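Local coordinates for protein endosialidase (Enterobacteria phage phi92, PDB 4HIZ) that hydrolyses sialic acid polymers as a phage endosialidase, cleaving alpha-2,8 and alpha-2,9 linkages within the chain, at residues Val109-Val114 / Asn145-Met151; Arg106-Gln110 / Arg165-Met170. One frame throughout, in Å; residues are numbered along the deposited sequence.

Interaction 1. Residues Val109-Val114 / Asn145-Met151; sequences VQNLHV and NYHCMSM. With FRU (beta-D-fructofuranose), chain G; EDO (1,2-ethanediol), chain P.
Residues V109–L112 form a type II beta turn, with N111 at phi/psi 55/20, closed by L112 N to V109 O at 3.3 Å; the chain then extends into strand 113-119. Facing it is the extended run N145–C148, which turns a corner at M149; the CA atoms come closest at V109/N145 (5.8 Å) and V114/H147 (6.3 Å). The polar link is one side-chain amide: N145, chi1 t, donates ND2 to V109 O (2.8 Å, nearly linear) and to L112 O (2.9 Å). Strands 113-119 and 144-154 belong to separate antiparallel sheets, so this is the packing of successive blades in the catalytic beta-propeller. Apolar contacts follow: V114 CG2 is 3.9 Å from C148 CB, and V114 CG1 is 4.1 Å from M151 CE. V109 CG1 and L112 CD2 each pack 3.4 Å from Y146 O, a carbonyl without a hydrogen-bond partner. The Y146 side chain (chi1 m) leads away into a glycan pocket, its OH 2.6 Å from O4 of the bound fructose, which also meets D138 and E176.

Interaction 2. Residues Arg106-Gln110 / Arg165-Met170; sequences RHGVQ and RYLSNM
A loop meets the end of a strand and the turn that follows it. R106–Q110 begins with an inverse gamma turn centred on H107 and passes through a fully extended G108 (177/176). Opposite, strand 157-166 ends at R165 and Y166 and runs into a tight bend: L167 and S168 take helix-like angles, M170 has positive phi (64/9), and M170 N bonds to Y166 O at 2.9 Å. The nearest CA pairs are V109/L167 at 6.0 Å and G108/M170 at 6.3 Å. V109, chi1 m, points its side chain into the bend, with CG2 3.8 Å from L167 CD2 and 3.7 Å from R165 O, and CG1 3.7 Å from M170 SD. M170, all three chi angles m, also brings SD to 3.8 Å from G108 CA. Q110 curls back (chi1 m, chi2 p) so that NE2 donates to L167 O at 3.1 Å. A water accepts from V109 N (2.9 Å) and donates to Q110 OE1 (3.2 Å) and L167 O (3.1 Å). The R165 side chain folds onto the end of the bend, NE and NH1 both donating to M170 O at 2.7 and 2.8 Å. Connecting loops of two propeller sheets thus meet through a small apolar patch around V109, beside which one amide and one water satisfy the L167 carbonyl.

How the interactions relate
Interactions 1 and 2 have centres 9 Å apart and start from the same loop, between strands 96-104 and 113-119, sharing V109 and Q110. The partners then follow in chain order: 144-154 in interaction 1, then its hairpin neighbour 157-166 in interaction 2. These two strands are adjacent in one antiparallel sheet, and N145 O lies 2.9 Å from R165 N, a probable hydrogen bond. H147 also packs on R165, with CG 3.5 Å from CD. One blade's loop therefore packs across two strands of the next, with V109 touching both. Interaction 1 is the buried part, near the chain's centre and the fructose-occupied pocket; interaction 2 lies farther out, only partly buried.

Interaction 1. Residues Val109-Val114 / Asn145-Met151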
ATOM      1  N   VAL A 109      23.051  16.282   0.198  1.00 11.72           N
ATOM      2  CA  VAL A 109      22.549  15.700  -1.051  1.00 11.43           C
ATOM      3  C   VAL A 109      22.863  14.211  -1.230  1.00 11.42           C
ATOM      4  O   VAL A 109      22.715  13.672  -2.332  1.00 11.56           O
ATOM      5  CB  VAL A 109      23.012  16.527  -2.296  1.00 12.54           C
ATOM      6  CG1 VAL A 109      22.364  17.915  -2.249  1.00 13.85           C
ATOM      7  CG2 VAL A 109      24.592  16.662  -2.360  1.00 13.36           C
ATOM      8  N   GLN A 110      23.340  13.559  -0.160  1.00 11.53           N
ATOM      9  CA  GLN A 110      23.555  12.110  -0.220  1.00 12.76           C
ATOM     10  C   GLN A 110      22.265  11.399  -0.684  1.00 12.59           C
ATOM     11  O   GLN A 110      21.178  11.634  -0.107  1.00 12.56           O
ATOM     12  CB  GLN A 110      23.886  11.554   1.161  1.00 13.89           C
ATOM     13  CG  GLN A 110      25.357  11.726   1.552  1.00 15.26           C
ATOM     14  CD  GLN A 110      25.712  13.152   1.950  1.00 18.90           C
ATOM     15  OE1 GLN A 110      24.845  14.015   2.135  1.00 17.38           O
ATOM     16  NE2 GLN A 110      27.016  13.397   2.123  1.00 23.52           N
ATOM     17  N   ASN A 111      22.399  10.537  -1.696  1.00 11.90           N
ATOM     18  CA  ASN A 111      21.281   9.674  -2.175  1.00 12.45           C
ATOM     19  C   ASN A 111      20.008  10.416  -2.551  1.00 13.27           C
ATOM     20  O   ASN A 111      18.924   9.823  -2.623  1.00 14.01           O
ATOM     21  CB  ASN A 111      20.964   8.627  -1.096  1.00 12.38           C
ATOM     22  CG  ASN A 111      22.039   7.557  -1.017  1.00 14.00           C
ATOM     23  OD1 ASN A 111      22.466   7.034  -2.040  1.00 15.28           O
ATOM     24  ND2 ASN A 111      22.513   7.264   0.177  1.00 15.37           N
ATOM     25  N   LEU A 112      20.122  11.708  -2.824  1.00 11.73           N
ATOM     26  CA  LEU A 112      18.938  12.558  -2.928  1.00 11.41           C
ATOM     27  C   LEU A 112      18.398  12.676  -4.376  1.00 11.25           C
ATOM     28  O   LEU A 112      19.173  12.794  -5.332  1.00 11.66           O
ATOM     29  CB  LEU A 112      19.280  13.956  -2.374  1.00 12.06           C
ATOM     30  CG  LEU A 112      18.209  15.041  -2.370  1.00 12.11           C
ATOM     31  CD1 LEU A 112      18.503  15.980  -1.198  1.00 13.32           C
ATOM     32  CD2 LEU A 112      18.225  15.848  -3.688  1.00 11.45           C
ATOM     33  N   HIS A 113      17.066  12.659  -4.531  1.00 10.35           N
ATOM     34  CA  HIS A 113      16.411  13.042  -5.791  1.00 10.19           C
ATOM     35  C   HIS A 113      15.586  14.305  -5.621  1.00 10.34           C
ATOM     36  O   HIS A 113      14.887  14.461  -4.601  1.00 10.93           O
ATOM     37  CB  HIS A 113      15.415  11.914  -6.222  1.00  9.67           C
ATOM     38  CG  HIS A 113      16.079  10.658  -6.666  1.00 10.84           C
ATOM     39  ND1 HIS A 113      16.540  10.469  -7.954  1.00 13.02           N
ATOM     40  CD2 HIS A 113      16.327   9.499  -6.004  1.00 11.41           C
ATOM     41  CE1 HIS A 113      17.027   9.243  -8.075  1.00 13.15           C
ATOM     42  NE2 HIS A 113      16.911   8.633  -6.908  1.00 12.85           N
ATOM     43  N   VAL A 114      15.600  15.200  -6.625  1.00  9.74           N
ATOM     44  CA  VAL A 114      14.548  16.215  -6.710  1.00  9.43           C
ATOM     45  C   VAL A 114      13.298  15.478  -7.187  1.00 10.05           C
ATOM     46  O   VAL A 114      13.395  14.650  -8.070  1.00 11.51           O
ATOM     47  CB  VAL A 114      14.957  17.322  -7.696  1.00 10.29           C
ATOM     48  CG1 VAL A 114      13.855  18.386  -7.780  1.00 11.78           C
ATOM     49  CG2 VAL A 114      16.297  17.955  -7.213  1.00 10.18           C
ATOM     50  N   ASN A 145      26.005  15.896  -6.114  1.00 11.73           N
ATOM     51  CA  ASN A 145      24.647  15.449  -6.494  1.00 11.09           C
ATOM     52  C   ASN A 145      23.728  16.657  -6.668  1.00 12.12           C
ATOM     53  O   ASN A 145      24.090  17.796  -6.298  1.00 12.83           O
ATOM     54  CB  ASN A 145      24.082  14.450  -5.454  1.00 11.41           C
ATOM     55  CG  ASN A 145      22.861  13.693  -5.978  1.00 12.36           C
ATOM     56  OD1 ASN A 145      22.687  13.497  -7.188  1.00 12.79           O
ATOM     57  ND2 ASN A 145      22.028  13.258  -5.063  1.00 12.34           N
ATOM     58  N   TYR A 146      22.519  16.420  -7.186  1.00 11.91           N
ATOM     59  CA  TYR A 146      21.618  17.518  -7.500  1.00 12.56           C
ATOM     60  C   TYR A 146      20.859  18.069  -6.278  1.00 12.31           C
ATOM     61  O   TYR A 146      20.848  17.432  -5.214  1.00 12.70           O
ATOM     62  CB  TYR A 146      20.648  17.055  -8.555  1.00 12.77           C
ATOM     63  CG  TYR A 146      21.246  16.759  -9.907  1.00 13.09           C
ATOM     64  CD1 TYR A 146      21.968  17.747 -10.616  1.00 12.39           C
ATOM     65  CD2 TYR A 146      21.058  15.513 -10.501  1.00 12.75           C
ATOM     66  CE1 TYR A 146      22.469  17.487 -11.888  1.00 12.74           C
ATOM     67  CE2 TYR A 146      21.558  15.235 -11.784  1.00 13.43           C
ATOM     68  CZ  TYR A 146      22.246  16.228 -12.473  1.00 13.37           C
ATOM     69  OH  TYR A 146      22.730  15.954 -13.738  1.00 14.68           O
ATOM     70  N   HIS A 147      20.228  19.236  -6.446  1.00 12.01           N
ATOM     71  CA  HIS A 147      19.519  19.930  -5.373  1.00 11.71           C
ATOM     72  C   HIS A 147      18.684  21.023  -6.058  1.00 12.28           C
ATOM     73  O   HIS A 147      19.058  21.540  -7.104  1.00 12.88           O
ATOM     74  CB  HIS A 147      20.595  20.570  -4.462  1.00 12.42           C
ATOM     75  CG  HIS A 147      20.070  21.321  -3.282  1.00 13.54           C
ATOM     76  ND1 HIS A 147      19.794  22.677  -3.309  1.00 14.69           N
ATOM     77  CD2 HIS A 147      19.867  20.920  -2.003  1.00 14.24           C
ATOM     78  CE1 HIS A 147      19.405  23.064  -2.105  1.00 15.22           C
ATOM     79  NE2 HIS A 147      19.440  22.016  -1.296  1.00 15.25           N
ATOM     80  N   CYS A 148      17.532  21.364  -5.493  1.00 11.97           N
ATOM     81  CA  CYS A 148      16.724  22.404  -6.104  1.00 11.35           C
ATOM     82  C   CYS A 148      15.818  23.057  -5.094  1.00 10.96           C
ATOM     83  O   CYS A 148      15.116  22.346  -4.337  1.00 11.39           O
ATOM     84  CB  CYS A 148      15.865  21.786  -7.234  1.00 11.91           C
ATOM     85  SG  CYS A 148      14.769  22.977  -8.103  1.00 12.56           S
ATOM     86  N   MET A 149      15.802  24.386  -5.085  1.00 10.33           N
ATOM     87  CA  MET A 149      14.811  25.162  -4.341  1.00 10.73           C
ATOM     88  C   MET A 149      14.101  26.213  -5.206  1.00 11.13           C
ATOM     89  O   MET A 149      13.354  27.050  -4.678  1.00 11.36           O
ATOM     90  CB  MET A 149      15.435  25.814  -3.096  1.00 11.46           C
ATOM     91  CG  MET A 149      15.835  24.768  -2.025  1.00 12.03           C
ATOM     92  SD  MET A 149      16.579  25.614  -0.633  1.00 15.10           S
ATOM     93  CE  MET A 149      16.729  24.211   0.493  1.00 16.35           C
ATOM     94  N   SER A 150      14.317  26.187  -6.525  1.00 11.35           N
ATOM     95  CA  SER A 150      13.648  27.151  -7.401  1.00 11.58           C
ATOM     96  C   SER A 150      13.085  26.377  -8.582  1.00 11.48           C
ATOM     97  O   SER A 150      13.857  25.761  -9.339  1.00 12.63           O
ATOM     98  CB  SER A 150      14.676  28.189  -7.919  1.00 12.30           C
ATOM     99  OG  SER A 150      14.002  29.110  -8.772  1.00 13.60           O
ATOM    100  N   MET A 151      11.755  26.407  -8.740  1.00 10.25           N
ATOM    101  CA  MET A 151      11.086  25.729  -9.847  1.00 11.28           C
ATOM    102  C   MET A 151       9.726  26.377 -10.071  1.00 11.13           C
ATOM    103  O   MET A 151       9.090  26.864  -9.119  1.00 11.02           O
ATOM    104  CB  MET A 151      10.833  24.252  -9.443  1.00 12.25           C
ATOM    105  CG  MET A 151      10.207  23.388 -10.566  1.00 12.74           C
ATOM    106  SD  MET A 151       9.964  21.656 -10.028  1.00 14.08           S
ATOM    107  CE  MET A 151      11.663  21.058 -10.007  1.00 16.65           C
TER
HETATM  108  C1  FRU G   2      27.818  16.628 -16.529  1.00 26.37           C
HETATM  109  C2  FRU G   2      26.442  17.090 -16.713  1.00 25.72           C
HETATM  110  C3  FRU G   2      25.716  17.880 -15.758  1.00 23.48           C
HETATM  111  C4  FRU G   2      24.339  17.905 -16.295  1.00 22.89           C
HETATM  112  C5  FRU G   2      24.261  16.571 -16.979  1.00 25.79           C
HETATM  113  C6  FRU G   2      23.145  16.413 -18.001  1.00 29.53           C
HETATM  114  O1  FRU G   2      27.593  15.491 -15.718  1.00 27.89           O
HETATM  115  O2  FRU G   2      26.764  18.245 -17.600  1.00 27.09           O
HETATM  116  O3  FRU G   2      26.281  19.155 -15.362  1.00 22.18           O
HETATM  117  O4  FRU G   2      23.374  18.035 -15.203  1.00 20.71           O
HETATM  118  O5  FRU G   2      25.551  16.362 -17.599  1.00 26.28           O
HETATM  119  O6  FRU G   2      23.437  17.173 -19.131  1.00 33.78           O
HETATM  120  C1  EDO P 810      18.583  21.007   1.713  1.00 32.42           C
HETATM  121  O1  EDO P 810      19.477  22.094   1.465  1.00 28.30           O
HETATM  122  C2  EDO P 810      19.413  19.831   2.188  1.00 39.15           C
HETATM  123  O2  EDO P 810      20.265  20.358   3.215  1.00 44.33           O

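Interaction 2. Residues Arg106-Gln110 / Arg165-Met170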
ATOM      1  N   ARG A 106      19.160  13.052   4.631  1.00 12.32           N
ATOM      2  CA  ARG A 106      19.714  13.983   5.617  1.00 12.70           C
ATOM      3  C   ARG A 106      19.742  15.394   5.033  1.00 12.48           C
ATOM      4  O   ARG A 106      19.390  15.609   3.881  1.00 11.47           O
ATOM      5  CB  ARG A 106      21.153  13.573   5.967  1.00 13.08           C
ATOM      6  CG  ARG A 106      22.137  13.810   4.805  1.00 14.70           C
ATOM      7  CD  ARG A 106      23.562  13.465   5.216  1.00 17.24           C
ATOM      8  NE  ARG A 106      23.770  12.010   5.145  1.00 18.92           N
ATOM      9  CZ  ARG A 106      24.649  11.344   5.887  1.00 22.90           C
ATOM     10  NH1 ARG A 106      25.358  11.983   6.797  1.00 26.33           N
ATOM     11  NH2 ARG A 106      24.786  10.037   5.746  1.00 22.63           N
ATOM     12  N   HIS A 107      20.176  16.348   5.842  1.00 12.96           N
ATOM     13  CA  HIS A 107      20.385  17.714   5.370  1.00 13.68           C
ATOM     14  C   HIS A 107      21.665  17.742   4.570  1.00 15.16           C
ATOM     15  O   HIS A 107      22.700  18.184   5.045  1.00 18.28           O
ATOM     16  CB  HIS A 107      20.420  18.695   6.557  1.00 14.42           C
ATOM     17  CG  HIS A 107      19.063  18.930   7.143  1.00 14.41           C
ATOM     18  ND1 HIS A 107      18.554  20.192   7.375  1.00 15.60           N
ATOM     19  CD2 HIS A 107      18.094  18.052   7.523  1.00 13.43           C
ATOM     20  CE1 HIS A 107      17.319  20.076   7.861  1.00 15.42           C
ATOM     21  NE2 HIS A 107      17.029  18.791   7.970  1.00 14.00           N
ATOM     22  N   GLY A 108      21.580  17.245   3.353  1.00 14.62           N
ATOM     23  CA  GLY A 108      22.716  17.127   2.463  1.00 13.49           C
ATOM     24  C   GLY A 108      22.200  16.436   1.217  1.00 12.72           C
ATOM     25  O   GLY A 108      21.012  16.032   1.167  1.00 13.77           O
ATOM     26  N   VAL A 109      23.051  16.282   0.198  1.00 11.72           N
ATOM     27  CA  VAL A 109      22.549  15.700  -1.051  1.00 11.43           C
ATOM     28  C   VAL A 109      22.863  14.211  -1.230  1.00 11.42           C
ATOM     29  O   VAL A 109      22.715  13.672  -2.332  1.00 11.56           O
ATOM     30  CB  VAL A 109      23.012  16.527  -2.296  1.00 12.54           C
ATOM     31  CG1 VAL A 109      22.364  17.915  -2.249  1.00 13.85           C
ATOM     32  CG2 VAL A 109      24.592  16.662  -2.360  1.00 13.36           C
ATOM     33  N   GLN A 110      23.340  13.559  -0.160  1.00 11.53           N
ATOM     34  CA  GLN A 110      23.555  12.110  -0.220  1.00 12.76           C
ATOM     35  C   GLN A 110      22.265  11.399  -0.684  1.00 12.59           C
ATOM     36  O   GLN A 110      21.178  11.634  -0.107  1.00 12.56           O
ATOM     37  CB  GLN A 110      23.886  11.554   1.161  1.00 13.89           C
ATOM     38  CG  GLN A 110      25.357  11.726   1.552  1.00 15.26           C
ATOM     39  CD  GLN A 110      25.712  13.152   1.950  1.00 18.90           C
ATOM     40  OE1 GLN A 110      24.845  14.015   2.135  1.00 17.38           O
ATOM     41  NE2 GLN A 110      27.016  13.397   2.123  1.00 23.52           N
ATOM     42  N   ARG A 165      25.764  20.121  -6.087  1.00 12.72           N
ATOM     43  CA  ARG A 165      26.404  20.487  -4.811  1.00 12.97           C
ATOM     44  C   ARG A 165      27.318  19.362  -4.353  1.00 13.47           C
ATOM     45  O   ARG A 165      27.080  18.178  -4.644  1.00 13.84           O
ATOM     46  CB  ARG A 165      25.339  20.775  -3.722  1.00 13.15           C
ATOM     47  CG  ARG A 165      24.247  21.790  -4.248  1.00 13.78           C
ATOM     48  CD  ARG A 165      23.368  22.395  -3.115  1.00 15.40           C
ATOM     49  NE  ARG A 165      24.162  23.268  -2.243  1.00 16.37           N
ATOM     50  CZ  ARG A 165      24.034  24.598  -2.182  1.00 16.56           C
ATOM     51  NH1 ARG A 165      24.818  25.301  -1.358  1.00 16.58           N
ATOM     52  NH2 ARG A 165      23.100  25.229  -2.907  1.00 16.40           N
ATOM     53  N   TYR A 166      28.355  19.724  -3.599  1.00 13.33           N
ATOM     54  CA  TYR A 166      29.287  18.724  -3.096  1.00 13.99           C
ATOM     55  C   TYR A 166      28.687  17.918  -1.949  1.00 14.61           C
ATOM     56  O   TYR A 166      28.091  18.458  -1.018  1.00 15.66           O
ATOM     57  CB  TYR A 166      30.582  19.431  -2.628  1.00 15.30           C
ATOM     58  CG  TYR A 166      31.426  19.935  -3.777  1.00 18.71           C
ATOM     59  CD1 TYR A 166      32.185  19.046  -4.528  1.00 20.98           C
ATOM     60  CD2 TYR A 166      31.495  21.297  -4.087  1.00 19.39           C
ATOM     61  CE1 TYR A 166      32.971  19.484  -5.578  1.00 22.52           C
ATOM     62  CE2 TYR A 166      32.301  21.752  -5.145  1.00 20.86           C
ATOM     63  CZ  TYR A 166      33.018  20.827  -5.878  1.00 23.17           C
ATOM     64  OH  TYR A 166      33.824  21.208  -6.917  1.00 25.75           O
ATOM     65  N   LEU A 167      28.912  16.618  -1.993  1.00 14.15           N
ATOM     66  CA  LEU A 167      28.500  15.759  -0.878  1.00 15.33           C
ATOM     67  C   LEU A 167      29.208  16.134   0.432  1.00 17.18           C
ATOM     68  O   LEU A 167      28.622  16.019   1.520  1.00 18.52           O
ATOM     69  CB  LEU A 167      28.774  14.298  -1.237  1.00 17.34           C
ATOM     70  CG  LEU A 167      27.880  13.732  -2.353  1.00 20.45           C
ATOM     71  CD1 LEU A 167      28.470  12.472  -2.957  1.00 23.12           C
ATOM     72  CD2 LEU A 167      26.522  13.415  -1.764  1.00 20.58           C
ATOM     73  N   SER A 168      30.461  16.595   0.336  1.00 16.31           N
ATOM     74  CA  SER A 168      31.258  16.755   1.543  1.00 18.41           C
ATOM     75  C   SER A 168      30.797  17.959   2.374  1.00 18.47           C
ATOM     76  O   SER A 168      30.706  17.873   3.597  1.00 20.65           O
ATOM     77  CB  SER A 168      32.731  16.909   1.182  1.00 20.54           C
ATOM     78  OG  SER A 168      32.915  18.087   0.433  1.00 22.13           O
ATOM     79  N   ASN A 169      30.486  19.069   1.716  1.00 16.56           N
ATOM     80  CA  ASN A 169      30.240  20.293   2.447  1.00 16.83           C
ATOM     81  C   ASN A 169      29.069  21.112   1.945  1.00 16.17           C
ATOM     82  O   ASN A 169      28.896  22.258   2.361  1.00 17.22           O
ATOM     83  CB  ASN A 169      31.512  21.157   2.424  1.00 18.96           C
ATOM     84  CG  ASN A 169      31.942  21.521   1.008  1.00 20.82           C
ATOM     85  OD1 ASN A 169      31.150  21.457   0.064  1.00 20.86           O
ATOM     86  ND2 ASN A 169      33.208  21.879   0.850  1.00 21.27           N
ATOM     87  N   MET A 170      28.288  20.524   1.031  1.00 16.16           N
ATOM     88  CA  MET A 170      27.097  21.157   0.496  1.00 15.85           C
ATOM     89  C   MET A 170      27.345  22.424  -0.295  1.00 15.91           C
ATOM     90  O   MET A 170      26.382  23.108  -0.638  1.00 17.01           O
ATOM     91  CB  MET A 170      26.080  21.436   1.608  1.00 18.64           C
ATOM     92  CG  MET A 170      25.103  20.254   1.859  1.00 19.50           C
ATOM     93  SD  MET A 170      24.064  19.973   0.384  1.00 20.04           S
ATOM     94  CE  MET A 170      22.902  21.327   0.497  1.00 21.71           C
TER
HETATM   95  O   HOH W   1      25.698  16.951   1.086  1.00 27.62           O